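Local coordinates for coenzyme A transferase (Yersinia pestis, PDB 3QLI), which probably transfers coenzyme A from an acyl-CoA thioester to a carboxylate such as acetate, at residues 73-78 against 163-168; 147-152 against 156-161; 169-174 against 192-197. One frame throughout, in Å; residues are numbered along the deposited sequence.

Contact 1. Residues 73-78 against 163-168; sequences YYFETA and NDYSSR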
loop_
_atom_site.group_PDB
_atom_site.type_symbol
_atom_site.label_atom_id
_atom_site.label_comp_id
_atom_site.label_asym_id
_atom_site.label_seq_id
_atom_site.Cartn_x
_atom_site.Cartn_y
_atom_site.Cartn_z
ATOM N N TYR A 73 -18.744 14.682 6.075
ATOM C CA TYR A 73 -17.625 13.781 5.823
ATOM C C TYR A 73 -17.351 12.976 7.103
ATOM O O TYR A 73 -17.132 13.554 8.165
ATOM C CB TYR A 73 -16.379 14.588 5.461
ATOM C CG TYR A 73 -16.416 15.273 4.111
ATOM C CD1 TYR A 73 -15.801 14.694 3.003
ATOM C CD2 TYR A 73 -17.030 16.522 3.948
ATOM C CE1 TYR A 73 -15.803 15.336 1.753
ATOM C CE2 TYR A 73 -17.047 17.161 2.703
ATOM C CZ TYR A 73 -16.436 16.562 1.610
ATOM O OH TYR A 73 -16.439 17.200 0.370
ATOM N N TYR A 74 -17.341 11.647 7.014
ATOM C CA TYR A 74 -17.295 10.849 8.239
ATOM C C TYR A 74 -16.919 9.391 7.978
ATOM O O TYR A 74 -17.012 8.923 6.839
ATOM C CB TYR A 74 -18.669 10.901 8.928
ATOM C CG TYR A 74 -19.727 10.200 8.111
ATOM C CD1 TYR A 74 -20.126 8.907 8.416
ATOM C CD2 TYR A 74 -20.299 10.819 7.007
ATOM C CE1 TYR A 74 -21.078 8.252 7.648
ATOM C CE2 TYR A 74 -21.256 10.168 6.223
ATOM C CZ TYR A 74 -21.635 8.888 6.547
ATOM O OH TYR A 74 -22.572 8.234 5.767
ATOM N N PHE A 75 -16.557 8.689 9.053
ATOM C CA PHE A 75 -16.175 7.277 9.042
ATOM C C PHE A 75 -16.931 6.517 10.138
ATOM O O PHE A 75 -17.349 7.111 11.129
ATOM C CB PHE A 75 -14.690 7.128 9.388
ATOM C CG PHE A 75 -13.745 7.502 8.286
ATOM C CD1 PHE A 75 -13.240 6.538 7.433
ATOM C CD2 PHE A 75 -13.317 8.809 8.139
ATOM C CE1 PHE A 75 -12.352 6.875 6.434
ATOM C CE2 PHE A 75 -12.429 9.152 7.139
ATOM C CZ PHE A 75 -11.944 8.183 6.287
ATOM N N GLU A 76 -17.078 5.203 9.974
ATOM C CA GLU A 76 -17.713 4.360 10.996
ATOM C C GLU A 76 -19.099 4.765 11.514
ATOM O O GLU A 76 -19.255 5.098 12.686
ATOM C CB GLU A 76 -16.756 4.120 12.166
ATOM C CG GLU A 76 -16.972 2.791 12.874
ATOM C CD GLU A 76 -16.878 1.600 11.937
ATOM O OE1 GLU A 76 -16.109 1.663 10.957
ATOM O OE2 GLU A 76 -17.574 0.594 12.185
ATOM N N THR A 77 -20.088 4.752 10.628
ATOM C CA THR A 77 -21.458 5.131 10.968
ATOM C C THR A 77 -22.126 4.259 12.036
ATOM O O THR A 77 -21.885 3.058 12.126
ATOM C CB THR A 77 -22.363 5.084 9.722
ATOM O OG1 THR A 77 -21.590 5.379 8.554
ATOM C CG2 THR A 77 -23.499 6.083 9.849
ATOM N N ALA A 78 -22.971 4.897 12.841
ATOM C CA ALA A 78 -23.716 4.241 13.909
ATOM C C ALA A 78 -25.196 4.587 13.764
ATOM O O ALA A 78 -25.543 5.562 13.100
ATOM C CB ALA A 78 -23.201 4.676 15.265
ATOM N N ASN A 163 -10.241 8.953 18.984
ATOM C CA ASN A 163 -9.050 9.747 18.753
ATOM C C ASN A 163 -9.055 9.856 17.240
ATOM O O ASN A 163 -9.501 10.859 16.686
ATOM C CB ASN A 163 -7.787 9.064 19.268
ATOM C CG ASN A 163 -6.619 10.029 19.395
ATOM O OD1 ASN A 163 -6.248 10.693 18.432
ATOM N ND2 ASN A 163 -6.040 10.110 20.587
ATOM N N ASP A 164 -8.555 8.824 16.568
ATOM C CA ASP A 164 -8.632 8.761 15.115
ATOM C C ASP A 164 -8.211 10.076 14.477
ATOM O O ASP A 164 -7.131 10.597 14.745
ATOM C CB ASP A 164 -10.032 8.333 14.651
ATOM C CG ASP A 164 -11.145 9.070 15.373
ATOM O OD1 ASP A 164 -11.522 8.652 16.487
ATOM O OD2 ASP A 164 -11.652 10.062 14.817
ATOM N N TYR A 165 -9.084 10.586 13.613
ATOM C CA TYR A 165 -8.885 11.868 12.954
ATOM C C TYR A 165 -9.557 12.963 13.778
ATOM O O TYR A 165 -9.382 14.149 13.514
ATOM C CB TYR A 165 -9.503 11.846 11.558
ATOM C CG TYR A 165 -10.981 11.515 11.552
ATOM C CD1 TYR A 165 -11.934 12.493 11.806
ATOM C CD2 TYR A 165 -11.421 10.224 11.295
ATOM C CE1 TYR A 165 -13.284 12.193 11.803
ATOM C CE2 TYR A 165 -12.768 9.915 11.291
ATOM C CZ TYR A 165 -13.696 10.902 11.546
ATOM O OH TYR A 165 -15.036 10.594 11.540
ATOM N N SER A 166 -10.323 12.549 14.783
ATOM C CA SER A 166 -11.066 13.479 15.627
ATOM C C SER A 166 -10.182 14.449 16.402
ATOM O O SER A 166 -10.500 15.628 16.516
ATOM C CB SER A 166 -11.974 12.713 16.595
ATOM O OG SER A 166 -13.020 12.054 15.903
ATOM N N SER A 167 -9.073 13.956 16.937
ATOM C CA SER A 167 -8.172 14.824 17.703
ATOM C C SER A 167 -7.543 15.936 16.858
ATOM O O SER A 167 -7.227 17.016 17.369
ATOM C CB SER A 167 -7.086 14.001 18.419
ATOM O OG SER A 167 -6.276 13.308 17.484
ATOM N N ARG A 168 -7.354 15.679 15.569
ATOM C CA ARG A 168 -6.891 16.726 14.653
ATOM C C ARG A 168 -8.019 17.683 14.240
ATOM O O ARG A 168 -7.859 18.912 14.267
ATOM C CB ARG A 168 -6.288 16.096 13.389
ATOM C CG ARG A 168 -6.023 17.082 12.241
ATOM C CD ARG A 168 -4.921 18.066 12.588
ATOM N NE ARG A 168 -4.659 19.024 11.504
ATOM C CZ ARG A 168 -3.881 18.783 10.452
ATOM N NH1 ARG A 168 -3.284 17.604 10.310
ATOM N NH2 ARG A 168 -3.713 19.724 9.527
#
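At the carboxyl end of strand 70-74, in the parallel sheet of the N-terminal CoA-transferase domain, F75 meets Y165, in the turn that leads into helix 166-172. F75 is next in sequence to E76, a residue seen to bind CoA. F75 CD2 comes to 3.4 Å from Y165 CE2; the ring centroids are 5.5 Å apart and the planes inclined by 47°, too oblique for a stack or an edge-to-face pair. Y165 places CG between its backbone N and carbonyl carbon (chi1 57°), which sends the ring out from the helix start toward the strand end. Its hydroxyl accepts a weak bond from F75 N, 3.5 Å from Y165 OH, while the stronger polar partner of that hydroxyl is the backbone oxygen of M44. The hydroxyl thus meets the backbone of two neighbouring strands where they end, firmly at M44 and weakly at F75.

On one face of the Y165 ring, D164 OD2 sits 3.5 Å above the plane, over the centre. That same oxygen caps the helix start: S166 N donates to D164 OD2 at 2.8 Å from well above the carboxylate plane, and S166 OG bonds to D164 OD2 at 2.6 Å on the syn side. Two donors grip this oxygen of a buried side chain. Around the pair, Y165 also packs on L135 of helix 131-139, F144 of strand 143-148 and S43 of strand 41-44, and F75 rests on M99 beyond strand 94-98.

Contact 2. Residues 147-152 against 156-161; sequences TVSPMD and YFSLGV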
loop_
_atom_site.group_PDB
_atom_site.type_symbol
_atom_site.label_atom_id
_atom_site.label_comp_id
_atom_site.label_asym_id
_atom_site.label_seq_id
_atom_site.Cartn_x
_atom_site.Cartn_y
_atom_site.Cartn_z
ATOM N N THR A 147 -18.992 13.793 20.820
ATOM C CA THR A 147 -19.349 13.563 22.233
ATOM C C THR A 147 -18.074 13.504 23.089
ATOM O O THR A 147 -17.072 12.903 22.680
ATOM C CB THR A 147 -20.129 12.238 22.372
ATOM O OG1 THR A 147 -21.310 12.296 21.550
ATOM C CG2 THR A 147 -20.504 11.929 23.837
ATOM N N VAL A 148 -18.099 14.147 24.254
ATOM C CA VAL A 148 -16.912 14.211 25.108
ATOM C C VAL A 148 -17.288 13.887 26.536
ATOM O O VAL A 148 -18.454 13.941 26.901
ATOM C CB VAL A 148 -16.249 15.597 25.087
ATOM C CG1 VAL A 148 -15.795 15.954 23.658
ATOM C CG2 VAL A 148 -17.187 16.656 25.663
ATOM N N SER A 149 -16.293 13.535 27.341
ATOM C CA SER A 149 -16.522 13.326 28.757
ATOM C C SER A 149 -16.703 14.693 29.400
ATOM O O SER A 149 -16.404 15.720 28.782
ATOM C CB SER A 149 -15.324 12.602 29.381
ATOM O OG SER A 149 -14.154 13.388 29.222
ATOM N N PRO A 150 -17.210 14.719 30.640
ATOM C CA PRO A 150 -17.411 15.992 31.339
ATOM C C PRO A 150 -16.099 16.753 31.525
ATOM O O PRO A 150 -15.038 16.138 31.654
ATOM C CB PRO A 150 -17.979 15.551 32.698
ATOM C CG PRO A 150 -18.665 14.261 32.409
ATOM C CD PRO A 150 -17.769 13.580 31.390
ATOM N N MET A 151 -16.180 18.077 31.540
ATOM C CA MET A 151 -15.014 18.919 31.757
ATOM C C MET A 151 -14.412 18.617 33.127
ATOM O O MET A 151 -15.144 18.485 34.101
ATOM C CB MET A 151 -15.410 20.393 31.686
ATOM C CG MET A 151 -14.215 21.324 31.721
ATOM S SD MET A 151 -14.623 23.066 31.669
ATOM C CE MET A 151 -15.230 23.303 33.339
ATOM N N ASP A 152 -13.088 18.501 33.205
ATOM C CA ASP A 152 -12.435 18.257 34.490
ATOM C C ASP A 152 -12.080 19.577 35.168
ATOM O O ASP A 152 -12.343 20.644 34.630
ATOM C CB ASP A 152 -11.198 17.359 34.339
ATOM C CG ASP A 152 -10.072 18.019 33.544
ATOM O OD1 ASP A 152 -10.026 19.270 33.477
ATOM O OD2 ASP A 152 -9.222 17.272 32.994
ATOM N N TYR A 156 -10.481 20.667 30.864
ATOM C CA TYR A 156 -10.354 19.748 29.728
ATOM C C TYR A 156 -11.514 18.777 29.609
ATOM O O TYR A 156 -11.995 18.242 30.611
ATOM C CB TYR A 156 -9.054 18.933 29.833
ATOM C CG TYR A 156 -7.805 19.763 29.622
ATOM C CD1 TYR A 156 -7.215 19.856 28.361
ATOM C CD2 TYR A 156 -7.223 20.463 30.678
ATOM C CE1 TYR A 156 -6.072 20.629 28.162
ATOM C CE2 TYR A 156 -6.079 21.230 30.489
ATOM C CZ TYR A 156 -5.516 21.314 29.230
ATOM O OH TYR A 156 -4.391 22.078 29.032
ATOM N N PHE A 157 -11.936 18.551 28.367
ATOM C CA PHE A 157 -12.847 17.465 28.019
ATOM C C PHE A 157 -12.024 16.364 27.371
ATOM O O PHE A 157 -10.986 16.638 26.773
ATOM C CB PHE A 157 -13.856 17.937 26.967
ATOM C CG PHE A 157 -14.649 19.138 27.365
ATOM C CD1 PHE A 157 -15.884 18.994 27.974
ATOM C CD2 PHE A 157 -14.183 20.418 27.086
ATOM C CE1 PHE A 157 -16.642 20.103 28.319
ATOM C CE2 PHE A 157 -14.931 21.530 27.438
ATOM C CZ PHE A 157 -16.171 21.368 28.057
ATOM N N SER A 158 -12.489 15.126 27.441
ATOM C CA SER A 158 -11.816 14.057 26.718
ATOM C C SER A 158 -12.648 13.573 25.534
ATOM O O SER A 158 -13.866 13.425 25.644
ATOM C CB SER A 158 -11.558 12.871 27.664
ATOM O OG SER A 158 -11.081 11.747 26.957
ATOM N N LEU A 159 -11.978 13.287 24.415
ATOM C CA LEU A 159 -12.612 12.600 23.285
ATOM C C LEU A 159 -12.989 11.132 23.589
ATOM O O LEU A 159 -13.678 10.474 22.795
ATOM C CB LEU A 159 -11.687 12.643 22.064
ATOM C CG LEU A 159 -11.405 14.044 21.513
ATOM C CD1 LEU A 159 -10.429 13.934 20.355
ATOM C CD2 LEU A 159 -12.700 14.718 21.072
ATOM N N GLY A 160 -12.529 10.606 24.716
ATOM C CA GLY A 160 -13.000 9.304 25.164
ATOM C C GLY A 160 -12.717 8.158 24.208
ATOM O O GLY A 160 -11.557 7.803 23.986
ATOM N N VAL A 161 -13.777 7.563 23.674
ATOM C CA VAL A 161 -13.679 6.425 22.763
ATOM C C VAL A 161 -12.995 6.754 21.442
ATOM O O VAL A 161 -12.481 5.869 20.763
ATOM C CB VAL A 161 -15.055 5.790 22.478
ATOM C CG1 VAL A 161 -15.562 5.055 23.704
ATOM C CG2 VAL A 161 -16.045 6.846 22.029
#
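M151 lies over one face of the F157 ring: its CB stands 3.6 Å above the ring plane, offset toward the rim, in a CH-pi contact. The sulfur is an oblique Met-aromatic neighbour, M151 SD being 4.9 Å from the F157 ring centroid. S149 O meets the same ring at its edge, 3.4 Å from F157 CD1, and is a buried carbonyl oxygen without a hydrogen-bond partner. V148 crosses F157 obliquely, with only its CG2 branch near the ring, 3.5 Å from F157 CD1.

The hydroxyl of S149 takes the place of a backbone acceptor. Held between the backbone N and carbonyl carbon (chi1 61°), S149 OG accepts from S158 N at 3.0 Å, and S149 N returns a bond to S158 O, in the carbonyl plane. S158 OG turns to G160 N and closes an ST turn. Nearer the connecting loop D152 and Y156 run side by side, pointing the same way, the carboxylate and ring planes 62° apart. Here D152 N donates to Y156 O at 2.8 Å, while Y156 N reaches D152 OD1 at 3.0 Å from above the carboxylate plane. H154 N in the connecting turn also bonds to D152 OD1, so this oxygen ties both the turn and the returning chain.

The chain thus doubles back antiparallel beyond strand 143-148. V148 and F157 press on V180 of strand 175-180, M151 and F157 reach Y22 of helix 18-25, and strand 156-158 pairs on with strand 193-195.

Contact 3. Residues 169-174 against 192-197; sequences IARSAR and AAIHIS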
loop_
_atom_site.group_PDB
_atom_site.type_symbol
_atom_site.label_atom_id
_atom_site.label_comp_id
_atom_site.label_asym_id
_atom_site.label_seq_id
_atom_site.Cartn_x
_atom_site.Cartn_y
_atom_site.Cartn_z
ATOM N N ILE A 169 -9.156 17.124 13.846
ATOM C CA ILE A 169 -10.205 17.949 13.256
ATOM C C ILE A 169 -10.891 18.804 14.320
ATOM O O ILE A 169 -11.396 19.878 14.005
ATOM C CB ILE A 169 -11.241 17.121 12.481
ATOM C CG1 ILE A 169 -10.539 16.290 11.402
ATOM C CG2 ILE A 169 -12.303 18.047 11.852
ATOM C CD1 ILE A 169 -9.590 17.120 10.521
ATOM N N ALA A 170 -10.897 18.336 15.570
ATOM C CA ALA A 170 -11.435 19.137 16.683
ATOM C C ALA A 170 -10.689 20.458 16.785
ATOM O O ALA A 170 -11.258 21.488 17.169
ATOM C CB ALA A 170 -11.348 18.369 18.006
ATOM N N ARG A 171 -9.412 20.418 16.427
ATOM C CA ARG A 171 -8.547 21.588 16.475
ATOM C C ARG A 171 -8.511 22.331 15.141
ATOM O O ARG A 171 -8.481 23.561 15.116
ATOM C CB ARG A 171 -7.131 21.189 16.916
ATOM C CG ARG A 171 -7.115 20.604 18.335
ATOM C CD ARG A 171 -5.851 19.860 18.662
ATOM N NE ARG A 171 -5.727 19.653 20.106
ATOM C CZ ARG A 171 -6.284 18.651 20.787
ATOM N NH1 ARG A 171 -7.031 17.728 20.168
ATOM N NH2 ARG A 171 -6.087 18.573 22.102
ATOM N N SER A 172 -8.546 21.604 14.031
ATOM C CA SER A 172 -8.480 22.265 12.725
ATOM C C SER A 172 -9.828 22.805 12.220
ATOM O O SER A 172 -9.848 23.751 11.455
ATOM C CB SER A 172 -7.838 21.365 11.667
ATOM O OG SER A 172 -6.461 21.163 11.973
ATOM N N ALA A 173 -10.944 22.213 12.633
ATOM C CA ALA A 173 -12.249 22.716 12.175
ATOM C C ALA A 173 -12.419 24.163 12.609
ATOM O O ALA A 173 -11.909 24.577 13.654
ATOM C CB ALA A 173 -13.387 21.860 12.722
ATOM N N ARG A 174 -13.135 24.948 11.814
ATOM C CA ARG A 174 -13.296 26.353 12.149
ATOM C C ARG A 174 -14.193 26.583 13.371
ATOM O O ARG A 174 -14.060 27.600 14.067
ATOM C CB ARG A 174 -13.740 27.138 10.905
ATOM C CG ARG A 174 -12.605 27.181 9.878
ATOM C CD ARG A 174 -12.979 27.907 8.599
ATOM N NE ARG A 174 -13.483 27.004 7.568
ATOM C CZ ARG A 174 -12.708 26.298 6.754
ATOM N NH1 ARG A 174 -11.390 26.370 6.867
ATOM N NH2 ARG A 174 -13.252 25.514 5.833
ATOM N N ALA A 192 -5.904 13.704 23.158
ATOM C CA ALA A 192 -7.232 13.191 23.512
ATOM C C ALA A 192 -7.998 14.194 24.364
ATOM O O ALA A 192 -9.220 14.198 24.369
ATOM C CB ALA A 192 -7.132 11.858 24.237
ATOM N N ALA A 193 -7.266 15.030 25.091
ATOM C CA ALA A 193 -7.874 16.041 25.950
ATOM C C ALA A 193 -7.940 17.396 25.245
ATOM O O ALA A 193 -6.956 17.845 24.655
ATOM C CB ALA A 193 -7.081 16.159 27.255
ATOM N N ILE A 194 -9.094 18.048 25.290
ATOM C CA ILE A 194 -9.227 19.354 24.645
ATOM C C ILE A 194 -9.669 20.389 25.656
ATOM O O ILE A 194 -10.671 20.187 26.343
ATOM C CB ILE A 194 -10.308 19.356 23.543
ATOM C CG1 ILE A 194 -10.311 18.046 22.751
ATOM C CG2 ILE A 194 -10.154 20.606 22.651
ATOM C CD1 ILE A 194 -9.074 17.819 21.946
ATOM N N HIS A 195 -8.951 21.501 25.734
ATOM C CA HIS A 195 -9.280 22.540 26.696
ATOM C C HIS A 195 -10.527 23.332 26.289
ATOM O O HIS A 195 -10.779 23.541 25.108
ATOM C CB HIS A 195 -8.097 23.491 26.871
ATOM C CG HIS A 195 -8.238 24.403 28.043
ATOM N ND1 HIS A 195 -8.579 25.731 27.915
ATOM C CD2 HIS A 195 -8.105 24.173 29.371
ATOM C CE1 HIS A 195 -8.630 26.287 29.114
ATOM N NE2 HIS A 195 -8.347 25.362 30.012
ATOM N N ILE A 196 -11.293 23.795 27.276
ATOM C CA ILE A 196 -12.516 24.552 26.991
ATOM C C ILE A 196 -12.247 25.791 26.117
ATOM O O ILE A 196 -13.111 26.222 25.346
ATOM C CB ILE A 196 -13.251 24.932 28.305
ATOM C CG1 ILE A 196 -14.570 25.643 27.995
ATOM C CG2 ILE A 196 -12.355 25.794 29.179
ATOM C CD1 ILE A 196 -15.505 25.739 29.174
ATOM N N SER A 197 -11.042 26.347 26.208
ATOM C CA SER A 197 -10.702 27.508 25.399
ATOM C C SER A 197 -10.683 27.177 23.906
ATOM O O SER A 197 -10.674 28.078 23.072
ATOM C CB SER A 197 -9.358 28.112 25.841
ATOM O OG SER A 197 -8.287 27.216 25.601
#
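A193 and I194 receive the side chain of R171, which reaches from the last turn of helix 166-172 to strand 193-195, one half of the two-stranded antiparallel sheet beside the main parallel sheet. A193 turns its methyl group away from the helix and offers its carbonyl oxygen, which lies at the edge of the guanidinium, in its plane. The bond from R171 NH2 to A193 O is weak, its N-H pointing well off the oxygen (126°). I194 follows with its side chain toward the helix, meeting R171 from the opposite direction.

Beyond the arginine, H195 turns its ring to Y156 of strand 156-158 in an edge-to-face pair. I196 lays CG2 over one face of the H195 ring, 3.7 Å above its plane, and packs against helix 18-25. S197 OG and H195 ND1 are hydrogen-bonded at 2.8 Å.

The extended chain of R171 carries its guanidinium across to the strand; NH1 bonds back to S167 O of its own helix and also to A191 O just before the strand, and R171 NH2 lies 2.8 Å from A193 O.

Helix 166-172 joins contact 1 to contact 3: the turn leading into it carries Y165 to the strand ends near the CoA site, and R171 near its end reaches strand 193-195. Their centres are about 14 Å apart. Contact 2, centred about 11 Å from contact 3, shares the small antiparallel sheet with it through F157 O to I194 N at 2.8 Å and L159 N to A192 O at 2.9 Å. L159 also bridges contacts 2 and 1, its CD1 packing 3.6 Å from S167 CA. Of the three, contact 1 holds a CoA-binding residue, E76; its F75 side chain is about 8 Å from that of E264, seen covalently bound to CoA in a complex of this protein, though not in this chain.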